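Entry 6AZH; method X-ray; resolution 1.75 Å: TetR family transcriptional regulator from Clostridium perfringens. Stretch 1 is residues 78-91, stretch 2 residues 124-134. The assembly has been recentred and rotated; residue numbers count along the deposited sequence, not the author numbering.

Stretch 1 (78-91) EPIEKLKKLFKMQF
Stretch 2, residues 124-134: EYIEGIERILK

Two helices of one chain pack against each other, 79-91 and 124-134. The first starts at Pro79 and continues past Phe91; the second begins before Glu124 and continues past Lys134. Their N-to-C directions differ by 148°, so they run roughly antiparallel, with axes 9.4 Å apart at closest approach. Helical phi runs from -53° to -75° and psi from -28° to -48°. The CA atoms of Pro79 and Ile132 lie 6.0 Å apart; those of Leu86 and Ile129 lie 8.4 Å apart.

Glu78 is the N-cap residue (phi/psi -57/148). Glu78 O accepts from Lys82 N at 3.0 Å. Pro79, C-gamma exo, starts the helix and points toward stretch 2. Pro79 O lies 3.9 Å from Ile132 CG2, so Ile132 (m, chi2 t) reaches the backbone here. Ile80 (t, chi2 p) points away. Glu81 is m, m.

Lys82 (m, then t throughout) points toward stretch 2. Lys82 CB is 3.9 Å from Ile132 CG2, and Lys82 NZ is hydrogen-bonded elsewhere in the structure. Leu83 (m, t) leaves sideways, but its end comes nearer. Leu83 CD2 lies 3.7 Å from Ile132 CG2 and 3.8 Å from Leu133 CD2. Ile132 thus meets three residues and has the largest covered area. Leu133 (m, t) points away, yet its end returns to Leu83. Lys84 (m, then t throughout) forms a salt bridge, Lys84 NZ to Glu81 OE2 at 2.9 Å, clear of the contact.

Leu86 (t, p) points toward stretch 2. Leu86 CD2 packs 4.0 Å from CG1 of Ile129 (m, t). Phe87 (m, chi2 -31°) points away; its end comes nearer but makes no contact with stretch 2. Met89, a selenomethionine (t, m, m), places Met89 CE 3.5 Å from Tyr125 OH.

Gln90 (m, t, chi3 149°) accepts the only hydrogen bond across the stretches: Tyr125 OH donates to Gln90 OE1 at 2.6 Å. OE1 lies at the ring edge, near the plane of Tyr125 (t, chi2 84°). Gln90 OE1 is also 3.6 Å from Ile129 CD1.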

# COMPACT_ATOMS: atom_id res chain seq x y z
N GLU A 78 2.81 -25.77 -14.53
CA GLU A 78 3.31 -25.98 -13.18
C GLU A 78 3.04 -24.73 -12.34
O GLU A 78 3.08 -23.61 -12.86
CB GLU A 78 4.80 -26.27 -13.18
CG GLU A 78 5.13 -27.56 -13.87
CD GLU A 78 4.50 -28.75 -13.19
OE1 GLU A 78 4.67 -28.88 -11.96
OE2 GLU A 78 3.85 -29.56 -13.88
N PRO A 79 2.80 -24.90 -11.05
CA PRO A 79 2.51 -23.72 -10.20
C PRO A 79 3.58 -22.65 -10.25
O PRO A 79 3.26 -21.45 -10.20
CB PRO A 79 2.38 -24.33 -8.80
CG PRO A 79 2.03 -25.76 -9.03
CD PRO A 79 2.63 -26.17 -10.33
N ILE A 80 4.86 -23.04 -10.31
CA ILE A 80 5.92 -22.04 -10.36
C ILE A 80 5.80 -21.20 -11.62
O ILE A 80 6.12 -20.00 -11.62
CB ILE A 80 7.32 -22.71 -10.24
CG1 ILE A 80 8.42 -21.66 -10.21
CG2 ILE A 80 7.55 -23.67 -11.40
CD1 ILE A 80 8.30 -20.67 -9.06
N GLU A 81 5.33 -21.81 -12.72
CA GLU A 81 5.11 -21.04 -13.93
C GLU A 81 3.85 -20.19 -13.82
O GLU A 81 3.79 -19.09 -14.39
CB GLU A 81 5.03 -21.99 -15.13
CG GLU A 81 6.36 -22.72 -15.41
CD GLU A 81 7.50 -21.74 -15.61
OE1 GLU A 81 7.33 -20.82 -16.44
OE2 GLU A 81 8.55 -21.87 -14.93
N LYS A 82 2.85 -20.67 -13.08
CA LYS A 82 1.68 -19.84 -12.81
C LYS A 82 2.06 -18.60 -12.01
O LYS A 82 1.50 -17.51 -12.25
CB LYS A 82 0.60 -20.63 -12.06
CG LYS A 82 -0.14 -21.67 -12.91
CD LYS A 82 -0.95 -22.60 -12.02
CE LYS A 82 -1.99 -23.38 -12.83
NZ LYS A 82 -2.77 -24.29 -11.95
N LEU A 83 3.00 -18.72 -11.06
CA LEU A 83 3.41 -17.54 -10.29
C LEU A 83 4.12 -16.53 -11.18
O LEU A 83 3.89 -15.32 -11.05
CB LEU A 83 4.32 -17.93 -9.11
CG LEU A 83 3.61 -18.70 -7.99
CD1 LEU A 83 4.65 -19.26 -6.99
CD2 LEU A 83 2.57 -17.82 -7.27
N LYS A 84 4.97 -17.00 -12.09
CA LYS A 84 5.60 -16.07 -13.03
C LYS A 84 4.55 -15.35 -13.87
O LYS A 84 4.65 -14.13 -14.08
CB LYS A 84 6.60 -16.81 -13.90
CG LYS A 84 7.84 -17.27 -13.11
CD LYS A 84 8.58 -18.35 -13.91
CE LYS A 84 9.79 -18.91 -13.18
NZ LYS A 84 10.49 -19.81 -14.15
N LYS A 85 3.51 -16.06 -14.31
CA LYS A 85 2.45 -15.43 -15.09
C LYS A 85 1.59 -14.51 -14.23
O LYS A 85 1.06 -13.52 -14.73
CB LYS A 85 1.59 -16.50 -15.78
CG LYS A 85 2.31 -17.16 -16.98
CD LYS A 85 1.58 -18.37 -17.58
CE LYS A 85 2.20 -18.76 -18.92
NZ LYS A 85 1.58 -19.98 -19.51
N LEU A 86 1.46 -14.82 -12.94
CA LEU A 86 0.73 -13.95 -12.02
C LEU A 86 1.39 -12.58 -11.90
O LEU A 86 0.71 -11.55 -11.99
CB LEU A 86 0.63 -14.63 -10.65
CG LEU A 86 0.17 -13.71 -9.50
CD1 LEU A 86 -1.29 -13.42 -9.67
CD2 LEU A 86 0.42 -14.38 -8.14
N PHE A 87 2.72 -12.55 -11.73
CA PHE A 87 3.41 -11.28 -11.57
C PHE A 87 3.25 -10.43 -12.82
O PHE A 87 2.98 -9.22 -12.73
CB PHE A 87 4.89 -11.50 -11.26
CG PHE A 87 5.14 -12.35 -10.07
CD1 PHE A 87 4.26 -12.35 -9.00
CD2 PHE A 87 6.26 -13.18 -10.01
CE1 PHE A 87 4.49 -13.16 -7.89
CE2 PHE A 87 6.49 -13.98 -8.91
CZ PHE A 87 5.61 -13.96 -7.85
N LYS A 88 3.38 -11.05 -13.99
CA LYS A 88 3.24 -10.32 -15.24
C LYS A 88 1.82 -9.77 -15.39
O LYS A 88 1.64 -8.59 -15.70
CB LYS A 88 3.59 -11.23 -16.41
CG LYS A 88 3.31 -10.63 -17.77
CD LYS A 88 3.59 -11.67 -18.86
CE LYS A 88 3.92 -11.00 -20.18
NZ LYS A 88 2.82 -10.12 -20.64
N MSE A 89 0.82 -10.62 -15.17
CA MSE A 89 -0.59 -10.21 -15.28
C MSE A 89 -0.91 -9.04 -14.33
O MSE A 89 -1.55 -8.07 -14.75
CB MSE A 89 -1.50 -11.41 -14.98
CG MSE A 89 -3.02 -11.13 -15.04
SE MSE A 89 -3.72 -10.32 -13.37
CE MSE A 89 -3.91 -11.94 -12.29
N GLN A 90 -0.45 -9.12 -13.08
CA GLN A 90 -0.84 -8.12 -12.08
C GLN A 90 -0.24 -6.76 -12.38
O GLN A 90 -0.91 -5.73 -12.25
CB GLN A 90 -0.42 -8.55 -10.67
CG GLN A 90 -1.21 -9.70 -10.09
CD GLN A 90 -0.97 -9.89 -8.60
OE1 GLN A 90 -1.86 -10.33 -7.88
NE2 GLN A 90 0.23 -9.55 -8.13
N PHE A 91 1.04 -6.74 -12.77
CA PHE A 91 1.68 -5.46 -13.05
C PHE A 91 1.15 -4.84 -14.33
O PHE A 91 0.99 -3.61 -14.40
CB PHE A 91 3.20 -5.63 -13.11
CG PHE A 91 3.84 -5.79 -11.75
CD1 PHE A 91 3.71 -4.81 -10.79
CD2 PHE A 91 4.58 -6.93 -11.45
CE1 PHE A 91 4.29 -4.94 -9.55
CE2 PHE A 91 5.17 -7.08 -10.21
CZ PHE A 91 5.03 -6.08 -9.26
N GLU A 124 -10.82 -12.00 -1.15
CA GLU A 124 -11.24 -12.97 -2.16
C GLU A 124 -10.21 -13.10 -3.27
O GLU A 124 -9.89 -14.22 -3.71
CB GLU A 124 -12.59 -12.56 -2.74
CG GLU A 124 -13.77 -12.80 -1.80
CD GLU A 124 -15.07 -12.18 -2.32
OE1 GLU A 124 -15.12 -11.79 -3.51
OE2 GLU A 124 -16.03 -12.09 -1.54
N TYR A 125 -9.69 -11.98 -3.77
CA TYR A 125 -8.64 -12.05 -4.78
C TYR A 125 -7.39 -12.72 -4.24
O TYR A 125 -6.80 -13.59 -4.89
CB TYR A 125 -8.32 -10.64 -5.31
CG TYR A 125 -7.19 -10.63 -6.31
CD1 TYR A 125 -7.42 -10.90 -7.65
CD2 TYR A 125 -5.88 -10.35 -5.92
CE1 TYR A 125 -6.40 -10.89 -8.56
CE2 TYR A 125 -4.85 -10.35 -6.83
CZ TYR A 125 -5.12 -10.62 -8.15
OH TYR A 125 -4.10 -10.62 -9.08
N ILE A 126 -6.95 -12.33 -3.03
CA ILE A 126 -5.71 -12.87 -2.47
C ILE A 126 -5.82 -14.37 -2.22
O ILE A 126 -4.82 -15.10 -2.30
CB ILE A 126 -5.33 -12.08 -1.20
CG1 ILE A 126 -4.94 -10.65 -1.58
CG2 ILE A 126 -4.18 -12.74 -0.43
CD1 ILE A 126 -4.74 -9.74 -0.40
N GLU A 127 -7.04 -14.87 -1.96
CA GLU A 127 -7.20 -16.31 -1.77
C GLU A 127 -6.85 -17.10 -3.03
O GLU A 127 -6.42 -18.25 -2.93
CB GLU A 127 -8.64 -16.62 -1.34
CG GLU A 127 -8.88 -16.35 0.13
CD GLU A 127 -10.36 -16.25 0.48
OE1 GLU A 127 -11.20 -16.42 -0.43
OE2 GLU A 127 -10.66 -15.99 1.66
N GLY A 128 -7.04 -16.51 -4.21
CA GLY A 128 -6.58 -17.17 -5.42
C GLY A 128 -5.07 -17.33 -5.45
O GLY A 128 -4.55 -18.38 -5.84
N ILE A 129 -4.34 -16.29 -5.02
CA ILE A 129 -2.89 -16.38 -4.89
C ILE A 129 -2.51 -17.48 -3.90
O ILE A 129 -1.60 -18.27 -4.14
CB ILE A 129 -2.28 -15.02 -4.47
CG1 ILE A 129 -2.55 -13.94 -5.54
CG2 ILE A 129 -0.76 -15.16 -4.19
CD1 ILE A 129 -2.22 -12.51 -5.07
N GLU A 130 -3.22 -17.54 -2.76
CA GLU A 130 -2.94 -18.60 -1.79
C GLU A 130 -3.12 -19.97 -2.41
O GLU A 130 -2.32 -20.88 -2.14
CB GLU A 130 -3.85 -18.46 -0.57
CG GLU A 130 -3.61 -17.16 0.18
CD GLU A 130 -4.54 -16.95 1.35
OE1 GLU A 130 -5.29 -17.88 1.70
OE2 GLU A 130 -4.52 -15.84 1.91
N ARG A 131 -4.13 -20.14 -3.26
CA ARG A 131 -4.35 -21.45 -3.87
C ARG A 131 -3.18 -21.86 -4.75
O ARG A 131 -2.77 -23.02 -4.73
CB ARG A 131 -5.66 -21.44 -4.67
CG ARG A 131 -6.90 -21.34 -3.78
CD ARG A 131 -8.16 -21.65 -4.55
NE ARG A 131 -8.51 -20.58 -5.49
CZ ARG A 131 -9.23 -19.51 -5.16
NH1 ARG A 131 -9.69 -19.36 -3.93
NH2 ARG A 131 -9.50 -18.59 -6.08
N ILE A 132 -2.63 -20.93 -5.54
CA ILE A 132 -1.47 -21.27 -6.37
C ILE A 132 -0.28 -21.61 -5.49
O ILE A 132 0.45 -22.58 -5.76
CB ILE A 132 -1.15 -20.13 -7.35
CG1 ILE A 132 -2.34 -19.88 -8.29
CG2 ILE A 132 0.13 -20.44 -8.17
CD1 ILE A 132 -2.21 -18.60 -9.08
N LEU A 133 -0.07 -20.84 -4.41
CA LEU A 133 1.06 -21.11 -3.53
C LEU A 133 0.93 -22.48 -2.88
O LEU A 133 1.92 -23.22 -2.77
CB LEU A 133 1.18 -20.03 -2.45
CG LEU A 133 1.56 -18.64 -2.98
CD1 LEU A 133 1.42 -17.58 -1.87
CD2 LEU A 133 2.95 -18.60 -3.58
N LYS A 134 -0.28 -22.85 -2.45
CA LYS A 134 -0.46 -24.16 -1.83
C LYS A 134 -0.07 -25.28 -2.78
O LYS A 134 0.64 -26.23 -2.40
CB LYS A 134 -1.91 -24.34 -1.38
CG LYS A 134 -2.15 -25.62 -0.61
CD LYS A 134 -3.59 -25.71 -0.12
CE LYS A 134 -3.71 -26.76 1.00
NZ LYS A 134 -5.09 -26.81 1.56